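Local coordinates for nidogen (Mus musculus, PDB 1NPE), which is a basement-membrane glycoprotein whose six-bladed YWTD beta-propeller probably binds laminin and so helps join the matrix networks, at residues A[72-77]-A[93-98]; A[100-105]-A[111-116]; A[164-169]-A[200-205]; A[181-186]-A[192-197]. All blocks are in the same frame, centred on the assembly; numbering follows the deposited sequence.

Contact 1: A[72-77]-A[93-98]; sequences TIIRQD and IFWTDS. With CD (cadmium ion), chain C.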
loop_
_atom_site.group_PDB
_atom_site.type_symbol
_atom_site.label_atom_id
_atom_site.label_comp_id
_atom_site.label_asym_id
_atom_site.label_seq_id
_atom_site.Cartn_x
_atom_site.Cartn_y
_atom_site.Cartn_z
ATOM N N THR A 72 -19.990 -1.109 1.033
ATOM C CA THR A 72 -18.947 -0.252 1.587
ATOM C C THR A 72 -19.291 0.130 3.026
ATOM O O THR A 72 -20.416 0.538 3.301
ATOM C CB THR A 72 -18.815 1.027 0.753
ATOM O OG1 THR A 72 -18.607 0.671 -0.618
ATOM C CG2 THR A 72 -17.651 1.867 1.239
ATOM N N ILE A 73 -18.338 -0.034 3.944
ATOM C CA ILE A 73 -18.579 0.313 5.341
ATOM C C ILE A 73 -17.945 1.633 5.758
ATOM O O ILE A 73 -18.480 2.328 6.619
ATOM C CB ILE A 73 -18.180 -0.827 6.332
ATOM C CG1 ILE A 73 -16.743 -1.298 6.089
ATOM C CG2 ILE A 73 -19.166 -1.987 6.225
ATOM C CD1 ILE A 73 -16.306 -2.446 6.999
ATOM N N ILE A 74 -16.818 1.990 5.141
ATOM C CA ILE A 74 -16.142 3.248 5.457
ATOM C C ILE A 74 -15.663 3.991 4.210
ATOM O O ILE A 74 -15.095 3.387 3.301
ATOM C CB ILE A 74 -14.936 3.043 6.403
ATOM C CG1 ILE A 74 -15.383 2.341 7.694
ATOM C CG2 ILE A 74 -14.308 4.385 6.729
ATOM C CD1 ILE A 74 -14.284 2.155 8.731
ATOM N N ARG A 75 -15.903 5.307 4.188
ATOM C CA ARG A 75 -15.506 6.186 3.081
ATOM C C ARG A 75 -14.847 7.456 3.622
ATOM O O ARG A 75 -13.820 7.908 3.111
ATOM C CB ARG A 75 -16.723 6.640 2.264
ATOM C CG ARG A 75 -17.670 5.564 1.802
ATOM C CD ARG A 75 -18.917 6.200 1.190
ATOM N NE ARG A 75 -19.978 5.218 0.966
ATOM C CZ ARG A 75 -20.126 4.521 -0.155
ATOM N NH1 ARG A 75 -19.286 4.700 -1.160
ATOM N NH2 ARG A 75 -21.102 3.627 -0.265
ATOM N N GLN A 76 -15.472 8.043 4.640
ATOM C CA GLN A 76 -15.006 9.290 5.246
ATOM C C GLN A 76 -13.631 9.215 5.891
ATOM O O GLN A 76 -13.197 8.153 6.310
ATOM C CB GLN A 76 -16.007 9.768 6.310
ATOM C CG GLN A 76 -17.486 9.704 5.911
ATOM C CD GLN A 76 -17.844 10.593 4.724
ATOM O OE1 GLN A 76 -18.739 10.266 3.940
ATOM N NE2 GLN A 76 -17.154 11.727 4.594
ATOM N N ASP A 77 -12.955 10.360 5.954
ATOM C CA ASP A 77 -11.648 10.492 6.594
ATOM C C ASP A 77 -10.690 9.316 6.373
ATOM O O ASP A 77 -10.098 8.788 7.318
ATOM C CB ASP A 77 -11.859 10.746 8.095
ATOM C CG ASP A 77 -10.594 11.207 8.811
ATOM O OD1 ASP A 77 -9.784 11.957 8.223
ATOM O OD2 ASP A 77 -10.421 10.821 9.984
ATOM N N ILE A 93 -12.340 -4.851 13.028
ATOM C CA ILE A 93 -11.387 -4.798 11.927
ATOM C C ILE A 93 -10.231 -3.863 12.298
ATOM O O ILE A 93 -10.365 -3.018 13.190
ATOM C CB ILE A 93 -12.042 -4.282 10.619
ATOM C CG1 ILE A 93 -12.498 -2.829 10.771
ATOM C CG2 ILE A 93 -13.240 -5.133 10.255
ATOM C CD1 ILE A 93 -12.980 -2.209 9.472
ATOM N N PHE A 94 -9.092 -4.055 11.640
ATOM C CA PHE A 94 -7.902 -3.236 11.846
ATOM C C PHE A 94 -7.376 -2.921 10.451
ATOM O O PHE A 94 -7.490 -3.754 9.552
ATOM C CB PHE A 94 -6.796 -4.012 12.576
ATOM C CG PHE A 94 -7.121 -4.383 13.997
ATOM C CD1 PHE A 94 -6.583 -3.659 15.057
ATOM C CD2 PHE A 94 -7.903 -5.501 14.280
ATOM C CE1 PHE A 94 -6.814 -4.047 16.383
ATOM C CE2 PHE A 94 -8.138 -5.897 15.599
ATOM C CZ PHE A 94 -7.589 -5.167 16.653
ATOM N N TRP A 95 -6.794 -1.740 10.256
ATOM C CA TRP A 95 -6.240 -1.433 8.943
ATOM C C TRP A 95 -5.112 -0.418 8.987
ATOM O O TRP A 95 -4.970 0.336 9.951
ATOM C CB TRP A 95 -7.332 -0.989 7.951
ATOM C CG TRP A 95 -7.840 0.415 8.130
ATOM C CD1 TRP A 95 -7.365 1.542 7.519
ATOM C CD2 TRP A 95 -8.968 0.826 8.908
ATOM N NE1 TRP A 95 -8.136 2.627 7.858
ATOM C CE2 TRP A 95 -9.128 2.216 8.708
ATOM C CE3 TRP A 95 -9.866 0.155 9.747
ATOM C CZ2 TRP A 95 -10.154 2.950 9.317
ATOM C CZ3 TRP A 95 -10.888 0.886 10.355
ATOM C CH2 TRP A 95 -11.021 2.270 10.133
ATOM N N THR A 96 -4.285 -0.443 7.949
ATOM C CA THR A 96 -3.177 0.485 7.829
ATOM C C THR A 96 -3.561 1.558 6.822
ATOM O O THR A 96 -4.303 1.299 5.876
ATOM C CB THR A 96 -1.903 -0.220 7.323
ATOM O OG1 THR A 96 -2.177 -0.864 6.068
ATOM C CG2 THR A 96 -1.435 -1.256 8.338
ATOM N N ASP A 97 -3.062 2.766 7.043
ATOM C CA ASP A 97 -3.314 3.891 6.163
ATOM C C ASP A 97 -1.967 4.581 6.028
ATOM O O ASP A 97 -1.483 5.195 6.975
ATOM C CB ASP A 97 -4.347 4.836 6.783
ATOM C CG ASP A 97 -4.753 5.959 5.849
ATOM O OD1 ASP A 97 -3.887 6.505 5.128
ATOM O OD2 ASP A 97 -5.948 6.308 5.844
ATOM N N SER A 98 -1.367 4.467 4.849
ATOM C CA SER A 98 -0.055 5.042 4.581
ATOM C C SER A 98 -0.050 6.513 4.160
ATOM O O SER A 98 1.009 7.077 3.867
ATOM C CB SER A 98 0.668 4.200 3.532
ATOM O OG SER A 98 -0.063 4.203 2.323
HETATM CD CD CD C . 2.806 8.186 4.980
HETATM O O HOH W 1 4.680 9.600 5.775
HETATM O O HOH W 2 3.818 7.487 2.658
HETATM O O HOH W 3 1.615 10.297 3.844
#
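I74 and W95 meet across two propeller blades by side-chain packing, with apolar atoms doing the touching between segments 72-77 and 93-98. The methyl CD1 of I74 comes to 3.6 Å from CH2 of W95 and 4.0 Å from CZ3, so it reaches the far corner of the six-membered ring. Two torsions carry it there: CG1 is anti to the carbonyl carbon (chi1 -57°) and the branch then runs straight out to CD1. W95 takes the other course, its CG lodged between the backbone N and the carbonyl carbon (chi1 76°), which lifts the indole off strand 92-97 toward the neighbouring blade. Beside this pair, I73 and I93 extend tip to tip, CD1 of I73 standing 4.2 Å from CD1 of I93. Strand 71-74 is the outermost strand of one four-stranded blade of the YWTD propeller, and strand 92-97 is the second strand of the next. A classic beta bulge, with I73 and I74 both opposite I60, lets two consecutive isoleucines turn toward the same neighbour. I60, P81 and R113 also pack on W95. Past the tryptophan, OD1 of D97 accepts from the backbone N atoms of S80, Q99 and L100, and its OD2 from that of G79. The carbonyl O of S98 binds the cadmium ion at 2.4 Å, where D101, V122 and three waters complete the shell.

Contact 2: A[100-105]-A[111-116]; sequences LDRIEV and TQRRVL. With CD (cadmium ion), chain C.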
loop_
_atom_site.group_PDB
_atom_site.type_symbol
_atom_site.label_atom_id
_atom_site.label_comp_id
_atom_site.label_asym_id
_atom_site.label_seq_id
_atom_site.Cartn_x
_atom_site.Cartn_y
_atom_site.Cartn_z
ATOM N N LEU A 100 -2.632 8.960 5.784
ATOM C CA LEU A 100 -2.935 9.605 7.066
ATOM C C LEU A 100 -1.993 9.114 8.172
ATOM O O LEU A 100 -2.045 9.592 9.304
ATOM C CB LEU A 100 -4.382 9.339 7.477
ATOM C CG LEU A 100 -5.430 9.967 6.564
ATOM C CD1 LEU A 100 -6.811 9.704 7.135
ATOM C CD2 LEU A 100 -5.170 11.463 6.452
ATOM N N ASP A 101 -1.164 8.133 7.827
ATOM C CA ASP A 101 -0.174 7.554 8.725
ATOM C C ASP A 101 -0.721 6.999 10.023
ATOM O O ASP A 101 -0.353 7.432 11.116
ATOM C CB ASP A 101 0.959 8.553 8.980
ATOM C CG ASP A 101 1.744 8.876 7.712
ATOM O OD1 ASP A 101 1.668 8.090 6.742
ATOM O OD2 ASP A 101 2.423 9.922 7.678
ATOM N N ARG A 102 -1.580 5.999 9.903
ATOM C CA ARG A 102 -2.153 5.409 11.089
ATOM C C ARG A 102 -2.703 4.008 10.941
ATOM O O ARG A 102 -2.700 3.416 9.851
ATOM C CB ARG A 102 -3.207 6.345 11.683
ATOM C CG ARG A 102 -4.347 6.710 10.772
ATOM C CD ARG A 102 -5.021 7.963 11.283
ATOM N NE ARG A 102 -6.424 8.003 10.903
ATOM C CZ ARG A 102 -7.114 9.114 10.675
ATOM N NH1 ARG A 102 -6.531 10.299 10.785
ATOM N NH2 ARG A 102 -8.394 9.032 10.336
ATOM N N ILE A 103 -3.039 3.442 12.094
ATOM C CA ILE A 103 -3.626 2.123 12.185
ATOM C C ILE A 103 -4.899 2.335 12.986
ATOM O O ILE A 103 -4.865 2.833 14.110
ATOM C CB ILE A 103 -2.690 1.119 12.901
ATOM C CG1 ILE A 103 -1.466 0.831 12.024
ATOM C CG2 ILE A 103 -3.435 -0.180 13.201
ATOM C CD1 ILE A 103 -0.402 0.027 12.705
ATOM N N GLU A 104 -6.030 2.051 12.361
ATOM C CA GLU A 104 -7.306 2.216 13.029
ATOM C C GLU A 104 -7.987 0.882 13.288
ATOM O O GLU A 104 -7.657 -0.138 12.684
ATOM C CB GLU A 104 -8.229 3.117 12.208
ATOM C CG GLU A 104 -7.646 4.498 11.899
ATOM C CD GLU A 104 -8.704 5.476 11.436
ATOM O OE1 GLU A 104 -9.728 5.605 12.127
ATOM O OE2 GLU A 104 -8.519 6.115 10.385
ATOM N N VAL A 105 -8.910 0.898 14.233
ATOM C CA VAL A 105 -9.671 -0.281 14.583
ATOM C C VAL A 105 -11.127 0.176 14.615
ATOM O O VAL A 105 -11.405 1.345 14.896
ATOM C CB VAL A 105 -9.213 -0.861 15.949
ATOM C CG1 VAL A 105 -9.344 0.183 17.061
ATOM C CG2 VAL A 105 -10.005 -2.113 16.282
ATOM N N THR A 111 -18.447 1.046 12.242
ATOM C CA THR A 111 -18.744 2.080 13.237
ATOM C C THR A 111 -17.785 2.056 14.423
ATOM O O THR A 111 -17.042 1.096 14.620
ATOM C CB THR A 111 -20.193 1.990 13.782
ATOM O OG1 THR A 111 -20.377 0.752 14.478
ATOM C CG2 THR A 111 -21.204 2.103 12.648
ATOM N N GLN A 112 -17.822 3.136 15.201
ATOM C CA GLN A 112 -16.995 3.313 16.389
ATOM C C GLN A 112 -15.498 3.247 16.132
ATOM O O GLN A 112 -14.761 2.542 16.824
ATOM C CB GLN A 112 -17.407 2.333 17.491
ATOM C CG GLN A 112 -18.716 2.711 18.170
ATOM C CD GLN A 112 -19.125 1.722 19.244
ATOM O OE1 GLN A 112 -20.010 0.892 19.032
ATOM N NE2 GLN A 112 -18.483 1.805 20.404
ATOM N N ARG A 113 -15.063 4.003 15.130
ATOM C CA ARG A 113 -13.659 4.081 14.760
ATOM C C ARG A 113 -12.802 4.611 15.895
ATOM O O ARG A 113 -13.222 5.489 16.646
ATOM C CB ARG A 113 -13.468 5.035 13.582
ATOM C CG ARG A 113 -13.709 4.441 12.231
ATOM C CD ARG A 113 -12.638 4.947 11.302
ATOM N NE ARG A 113 -13.192 5.785 10.260
ATOM C CZ ARG A 113 -12.472 6.548 9.449
ATOM N NH1 ARG A 113 -11.155 6.600 9.555
ATOM N NH2 ARG A 113 -13.085 7.228 8.495
ATOM N N ARG A 114 -11.578 4.106 15.966
ATOM C CA ARG A 114 -10.608 4.530 16.962
ATOM C C ARG A 114 -9.234 4.442 16.322
ATOM O O ARG A 114 -8.915 3.454 15.665
ATOM C CB ARG A 114 -10.647 3.634 18.212
ATOM C CG ARG A 114 -9.397 3.763 19.086
ATOM C CD ARG A 114 -9.513 3.077 20.440
ATOM N NE ARG A 114 -8.218 3.052 21.124
ATOM C CZ ARG A 114 -7.912 2.249 22.139
ATOM N NH1 ARG A 114 -8.817 1.402 22.615
ATOM N NH2 ARG A 114 -6.676 2.238 22.632
ATOM N N VAL A 115 -8.445 5.498 16.477
ATOM C CA VAL A 115 -7.095 5.512 15.948
ATOM C C VAL A 115 -6.243 4.791 16.978
ATOM O O VAL A 115 -5.982 5.314 18.064
ATOM C CB VAL A 115 -6.578 6.960 15.734
ATOM C CG1 VAL A 115 -5.125 6.947 15.281
ATOM C CG2 VAL A 115 -7.439 7.678 14.693
ATOM N N LEU A 116 -5.852 3.563 16.652
ATOM C CA LEU A 116 -5.039 2.753 17.548
ATOM C C LEU A 116 -3.622 3.315 17.663
ATOM O O LEU A 116 -3.102 3.459 18.764
ATOM C CB LEU A 116 -5.014 1.298 17.066
ATOM C CG LEU A 116 -4.796 0.219 18.131
ATOM C CD1 LEU A 116 -5.860 0.342 19.225
ATOM C CD2 LEU A 116 -4.846 -1.164 17.489
HETATM CD CD CD C . 2.806 8.186 4.980
HETATM O O HOH W 1 4.680 9.600 5.775
HETATM O O HOH W 2 3.818 7.487 2.658
HETATM O O HOH W 3 1.615 10.297 3.844
#
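The guanidinium of R102 lies between two aliphatic groups: V115 CG2 is 3.9 Å above one face and L100 CD1 covers the opposite one, each toward the rim. Its edge is polar. NE and NH2 of R102 converge side-on on a single oxygen, E104 OE2, with NE at 2.9 Å; that oxygen lies in the guanidinium plane, yet both nitrogens approach it from above the same face of the carboxylate. R113 NH1 also stands at this edge, the E104 carboxylate bridging the two arginines. The R113 chain, bent at chi2 (-138°) and chi3, turns its end back toward that carboxylate, which lies at the edge of the guanidinium. R113 NH1 donates to E104 OE1 on the syn side at 3.1 Å (158°) and more weakly to OE2 at 2.8 Å, with the two flat groups 32° apart. Beneath this network strands 102-107 and 114-117 pair antiparallel in one propeller blade: V105 N binds R114 O at 2.9 Å and R114 N returns to V105 O. On the other side of the sheet V105 CG1 packs 3.9 Å from R114 CB. Just before the strand, D101 OD1 binds the cadmium ion at 2.1 Å. D77 pairs with R102 NH2 as well. With two arginines round it, the buried E104 carboxylate is probably kept ionised and, together with D77, probably offsets much of their charge.

Contact 3: A[164-169]-A[200-205]; sequences DNLGLP and GRRKVL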
loop_
_atom_site.group_PDB
_atom_site.type_symbol
_atom_site.label_atom_id
_atom_site.label_comp_id
_atom_site.label_asym_id
_atom_site.label_seq_id
_atom_site.Cartn_x
_atom_site.Cartn_y
_atom_site.Cartn_z
ATOM N N ASP A 164 16.602 -4.518 11.502
ATOM C CA ASP A 164 17.791 -4.721 10.686
ATOM C C ASP A 164 17.518 -5.653 9.525
ATOM O O ASP A 164 16.615 -6.488 9.579
ATOM C CB ASP A 164 18.919 -5.313 11.532
ATOM C CG ASP A 164 19.414 -4.364 12.602
ATOM O OD1 ASP A 164 19.012 -3.175 12.602
ATOM O OD2 ASP A 164 20.228 -4.809 13.439
ATOM N N ASN A 165 18.335 -5.520 8.489
ATOM C CA ASN A 165 18.229 -6.343 7.294
ATOM C C ASN A 165 16.823 -6.429 6.714
ATOM O O ASN A 165 16.339 -7.510 6.381
ATOM C CB ASN A 165 18.795 -7.741 7.560
ATOM C CG ASN A 165 20.271 -7.715 7.896
ATOM O OD1 ASN A 165 20.716 -8.374 8.838
ATOM N ND2 ASN A 165 21.043 -6.951 7.125
ATOM N N LEU A 166 16.149 -5.288 6.671
ATOM C CA LEU A 166 14.813 -5.184 6.094
ATOM C C LEU A 166 14.918 -4.125 5.006
ATOM O O LEU A 166 15.654 -3.152 5.163
ATOM C CB LEU A 166 13.781 -4.733 7.138
ATOM C CG LEU A 166 13.302 -5.685 8.241
ATOM C CD1 LEU A 166 12.290 -4.965 9.142
ATOM C CD2 LEU A 166 12.660 -6.911 7.626
ATOM N N GLY A 167 14.210 -4.330 3.900
ATOM C CA GLY A 167 14.232 -3.368 2.814
ATOM C C GLY A 167 12.844 -2.812 2.575
ATOM O O GLY A 167 12.547 -1.670 2.926
ATOM N N LEU A 168 11.988 -3.624 1.966
ATOM C CA LEU A 168 10.618 -3.235 1.692
ATOM C C LEU A 168 9.667 -4.343 2.163
ATOM O O LEU A 168 9.207 -5.164 1.359
ATOM C CB LEU A 168 10.434 -2.965 0.191
ATOM C CG LEU A 168 11.301 -1.871 -0.454
ATOM C CD1 LEU A 168 11.101 -1.854 -1.980
ATOM C CD2 LEU A 168 10.977 -0.506 0.142
ATOM N N PRO A 169 9.450 -4.454 3.491
ATOM C CA PRO A 169 8.540 -5.493 3.993
ATOM C C PRO A 169 7.115 -5.096 3.625
ATOM O O PRO A 169 6.516 -4.240 4.269
ATOM C CB PRO A 169 8.786 -5.470 5.504
ATOM C CG PRO A 169 9.199 -4.058 5.777
ATOM C CD PRO A 169 10.107 -3.745 4.604
ATOM N N GLY A 200 15.142 -12.828 17.513
ATOM C CA GLY A 200 16.464 -12.866 16.907
ATOM C C GLY A 200 16.741 -13.913 15.839
ATOM O O GLY A 200 17.555 -13.674 14.947
ATOM N N ARG A 201 16.078 -15.062 15.919
ATOM C CA ARG A 201 16.288 -16.137 14.952
ATOM C C ARG A 201 15.322 -16.089 13.759
ATOM O O ARG A 201 14.140 -16.402 13.885
ATOM C CB ARG A 201 16.187 -17.492 15.653
ATOM C CG ARG A 201 16.753 -18.654 14.856
ATOM C CD ARG A 201 16.487 -19.976 15.563
ATOM N NE ARG A 201 17.561 -20.940 15.337
ATOM C CZ ARG A 201 17.454 -22.024 14.576
ATOM N NH1 ARG A 201 16.309 -22.297 13.960
ATOM N NH2 ARG A 201 18.504 -22.820 14.409
ATOM N N ARG A 202 15.851 -15.756 12.587
ATOM C CA ARG A 202 15.042 -15.663 11.382
ATOM C C ARG A 202 15.346 -16.703 10.299
ATOM O O ARG A 202 16.483 -16.806 9.832
ATOM C CB ARG A 202 15.215 -14.291 10.735
ATOM C CG ARG A 202 14.954 -13.082 11.594
ATOM C CD ARG A 202 14.883 -11.907 10.647
ATOM N NE ARG A 202 15.127 -10.623 11.274
ATOM C CZ ARG A 202 15.461 -9.527 10.604
ATOM N NH1 ARG A 202 15.591 -9.557 9.281
ATOM N NH2 ARG A 202 15.665 -8.398 11.263
ATOM N N LYS A 203 14.319 -17.443 9.882
ATOM C CA LYS A 203 14.449 -18.421 8.802
ATOM C C LYS A 203 14.319 -17.570 7.554
ATOM O O LYS A 203 13.455 -16.695 7.503
ATOM C CB LYS A 203 13.264 -19.378 8.772
ATOM C CG LYS A 203 13.286 -20.576 9.684
ATOM C CD LYS A 203 12.057 -21.421 9.326
ATOM C CE LYS A 203 11.873 -22.631 10.222
ATOM N NZ LYS A 203 10.546 -23.259 9.970
ATOM N N VAL A 204 15.142 -17.813 6.541
ATOM C CA VAL A 204 15.021 -17.021 5.329
ATOM C C VAL A 204 14.969 -17.833 4.039
ATOM O O VAL A 204 15.708 -18.797 3.856
ATOM C CB VAL A 204 16.132 -15.914 5.211
ATOM C CG1 VAL A 204 16.530 -15.379 6.579
ATOM C CG2 VAL A 204 17.329 -16.409 4.444
ATOM N N LEU A 205 14.042 -17.448 3.170
ATOM C CA LEU A 205 13.876 -18.060 1.866
ATOM C C LEU A 205 14.285 -16.974 0.871
ATOM O O LEU A 205 13.744 -15.874 0.898
ATOM C CB LEU A 205 12.416 -18.460 1.636
ATOM C CG LEU A 205 12.086 -18.920 0.209
ATOM C CD1 LEU A 205 12.889 -20.163 -0.140
ATOM C CD2 LEU A 205 10.596 -19.184 0.072
HETATM O O HOH W 4 16.187 -6.503 13.877
#
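The carbonyl O of D164 is gripped by both terminal nitrogens of R202. NH2 makes the stronger bond, 2.7 Å and nearly straight at 162°, while NH1 adds a weak one at 3.2 Å. The carbonyl oxygen lies close to the guanidinium plane, but the NH2 donor stands 29° off the carbonyl's own plane, so the arginine meets it from a tilted direction. R202 gets there with CG anti to the carbonyl carbon (chi1 -55°) and a chain extended from CG to NE, spanning the gap between two backbones that do not pair. A water continues the polar edge: it accepts from D164 N at 3.1 Å and, weakly, from R202 NH2. N165 O sits at the same edge, 3.6 Å from R202 NH1, too far to count as a bond, and L166 CD2 comes to 4.3 Å from that nitrogen. Thus one side chain from strand 201-206, the outermost strand of its propeller blade, helps hold the loop that enters this blade from the preceding one; D185 binds the same loop through the backbone N atoms of G167 and L168. R202 also packs against W183 of its own sheet. Because NH1 has a salt bridge to E192 OE1, the guanidinium is fixed at two points: the E192 carboxylate probably balances its charge, while the D164 carbonyl, having no ionisable group, is held as the acceptor of a charge-assisted hydrogen bond.

Contact 4: A[181-186]-A[192-197]; sequences LCWVDA and ECLNPA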
loop_
_atom_site.group_PDB
_atom_site.type_symbol
_atom_site.label_atom_id
_atom_site.label_comp_id
_atom_site.label_asym_id
_atom_site.label_seq_id
_atom_site.Cartn_x
_atom_site.Cartn_y
_atom_site.Cartn_z
ATOM N N LEU A 181 5.771 -15.909 12.503
ATOM C CA LEU A 181 5.416 -14.676 11.823
ATOM C C LEU A 181 6.347 -14.577 10.612
ATOM O O LEU A 181 7.566 -14.546 10.750
ATOM C CB LEU A 181 5.616 -13.466 12.737
ATOM C CG LEU A 181 5.303 -12.097 12.125
ATOM C CD1 LEU A 181 3.821 -12.001 11.797
ATOM C CD2 LEU A 181 5.709 -10.977 13.074
ATOM N N CYS A 182 5.767 -14.557 9.425
ATOM C CA CYS A 182 6.556 -14.461 8.214
ATOM C C CYS A 182 6.186 -13.218 7.420
ATOM O O CYS A 182 5.040 -12.796 7.425
ATOM C CB CYS A 182 6.322 -15.682 7.331
ATOM S SG CYS A 182 6.561 -17.293 8.138
ATOM N N TRP A 183 7.167 -12.636 6.743
ATOM C CA TRP A 183 6.926 -11.469 5.910
ATOM C C TRP A 183 7.659 -11.656 4.594
ATOM O O TRP A 183 8.518 -12.526 4.485
ATOM C CB TRP A 183 7.383 -10.178 6.606
ATOM C CG TRP A 183 8.853 -10.054 6.844
ATOM C CD1 TRP A 183 9.795 -9.601 5.959
ATOM C CD2 TRP A 183 9.550 -10.323 8.069
ATOM N NE1 TRP A 183 11.030 -9.568 6.560
ATOM C CE2 TRP A 183 10.910 -10.005 7.855
ATOM C CE3 TRP A 183 9.155 -10.799 9.327
ATOM C CZ2 TRP A 183 11.881 -10.141 8.852
ATOM C CZ3 TRP A 183 10.122 -10.936 10.322
ATOM C CH2 TRP A 183 11.470 -10.606 10.075
ATOM N N VAL A 184 7.249 -10.906 3.575
ATOM C CA VAL A 184 7.896 -10.957 2.266
ATOM C C VAL A 184 8.494 -9.569 2.064
ATOM O O VAL A 184 7.852 -8.557 2.348
ATOM C CB VAL A 184 6.914 -11.337 1.131
ATOM C CG1 VAL A 184 6.444 -12.772 1.318
ATOM C CG2 VAL A 184 5.721 -10.382 1.092
ATOM N N ASP A 185 9.736 -9.531 1.599
ATOM C CA ASP A 185 10.452 -8.272 1.448
ATOM C C ASP A 185 10.898 -8.039 0.014
ATOM O O ASP A 185 11.723 -8.777 -0.510
ATOM C CB ASP A 185 11.656 -8.297 2.399
ATOM C CG ASP A 185 12.255 -6.923 2.646
ATOM O OD1 ASP A 185 12.503 -6.186 1.675
ATOM O OD2 ASP A 185 12.505 -6.588 3.823
ATOM N N ALA A 186 10.373 -6.985 -0.605
ATOM C CA ALA A 186 10.716 -6.667 -1.991
ATOM C C ALA A 186 12.019 -5.883 -2.119
ATOM O O ALA A 186 12.410 -5.497 -3.223
ATOM C CB ALA A 186 9.574 -5.919 -2.660
ATOM N N GLU A 192 10.928 -13.992 5.253
ATOM C CA GLU A 192 11.536 -14.320 6.530
ATOM C C GLU A 192 10.476 -14.662 7.557
ATOM O O GLU A 192 9.401 -14.061 7.577
ATOM C CB GLU A 192 12.411 -13.171 7.031
ATOM C CG GLU A 192 13.525 -12.787 6.067
ATOM C CD GLU A 192 14.611 -11.954 6.715
ATOM O OE1 GLU A 192 15.191 -12.408 7.719
ATOM O OE2 GLU A 192 14.902 -10.855 6.220
ATOM N N CYS A 193 10.775 -15.667 8.374
ATOM C CA CYS A 193 9.870 -16.109 9.419
ATOM C C CYS A 193 10.597 -16.030 10.739
ATOM O O CYS A 193 11.820 -16.191 10.799
ATOM C CB CYS A 193 9.409 -17.548 9.190
ATOM S SG CYS A 193 8.474 -17.820 7.657
ATOM N N LEU A 194 9.829 -15.829 11.801
ATOM C CA LEU A 194 10.389 -15.724 13.130
ATOM C C LEU A 194 9.325 -16.029 14.172
ATOM O O LEU A 194 8.129 -15.980 13.879
ATOM C CB LEU A 194 10.973 -14.309 13.296
ATOM C CG LEU A 194 10.618 -13.204 14.307
ATOM C CD1 LEU A 194 11.193 -11.911 13.737
ATOM C CD2 LEU A 194 9.129 -13.019 14.558
ATOM N N ASN A 195 9.767 -16.433 15.360
ATOM C CA ASN A 195 8.858 -16.697 16.468
ATOM C C ASN A 195 8.940 -15.416 17.294
ATOM O O ASN A 195 10.019 -15.027 17.725
ATOM C CB ASN A 195 9.332 -17.893 17.297
ATOM C CG ASN A 195 8.387 -18.218 18.456
ATOM O OD1 ASN A 195 7.913 -17.320 19.162
ATOM N ND2 ASN A 195 8.108 -19.506 18.650
ATOM N N PRO A 196 7.809 -14.717 17.484
ATOM C CA PRO A 196 7.776 -13.467 18.256
ATOM C C PRO A 196 8.407 -13.554 19.653
ATOM O O PRO A 196 8.824 -12.536 20.215
ATOM C CB PRO A 196 6.285 -13.149 18.317
ATOM C CG PRO A 196 5.791 -13.670 17.007
ATOM C CD PRO A 196 6.474 -15.021 16.939
ATOM N N ALA A 197 8.483 -14.769 20.196
ATOM C CA ALA A 197 9.078 -15.001 21.511
ATOM C C ALA A 197 10.606 -14.924 21.439
ATOM O O ALA A 197 11.252 -14.432 22.368
ATOM C CB ALA A 197 8.641 -16.355 22.059
HETATM O O HOH W 5 13.655 -8.820 5.038
#
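Strands 181-185 and 192-195 run antiparallel at 159°, the two central strands of a propeller blade, and form a beta hairpin in which L181-L194 and W183-E192 are hydrogen-bonded pairs; L181 N reaches L194 O at 2.7 Å. Between them sits the non-hydrogen-bonded pair C182-C193, whose CA atoms approach to 3.9 Å and whose sulfurs are joined in a cross-strand disulfide (chi3 105°) between neighbouring strands. The other side of the sheet is built round W183, whose CG sits between its backbone N and carbonyl carbon, bringing the indole against E192 and L194. E192 CB lies over its six-membered ring, 3.9 Å from the centroid, in a CH-pi contact, while L194 CD1 meets the ring's edge at 3.7 Å from CZ3. Farther along, L194 CD2 packs 4.0 Å from L181 CB. The carboxylate of E192 is turned 45° from the indole and pairs through OE1 with R202. In the ring plane, W183 NE1 donates to a water at 3.1 Å, which also lies 2.7 Å from E192 OE2.

The four contacts fall into two pairs in the propeller. Contacts 1 and 2, with centres 8 Å apart, share the sheet that runs from strand 81-87 to strand 114-117: contact 1 joins it to the preceding blade and contact 2 is its outer hairpin. The D77-R102 salt bridge links them, and each supplies a ligand to the same cadmium ion. Contacts 3 and 4 have centres 7 Å apart; contact 4 lies within the next sheet but one, and contact 3 ties its outer strand, 201-206, to the loop that enters it. Centres of contacts in different pairs are 25 to 28 Å apart. Along the chain 1 precedes 2, both precede 3, and 4 falls between the two segments of 3. The ring is thus held both within blades and between them.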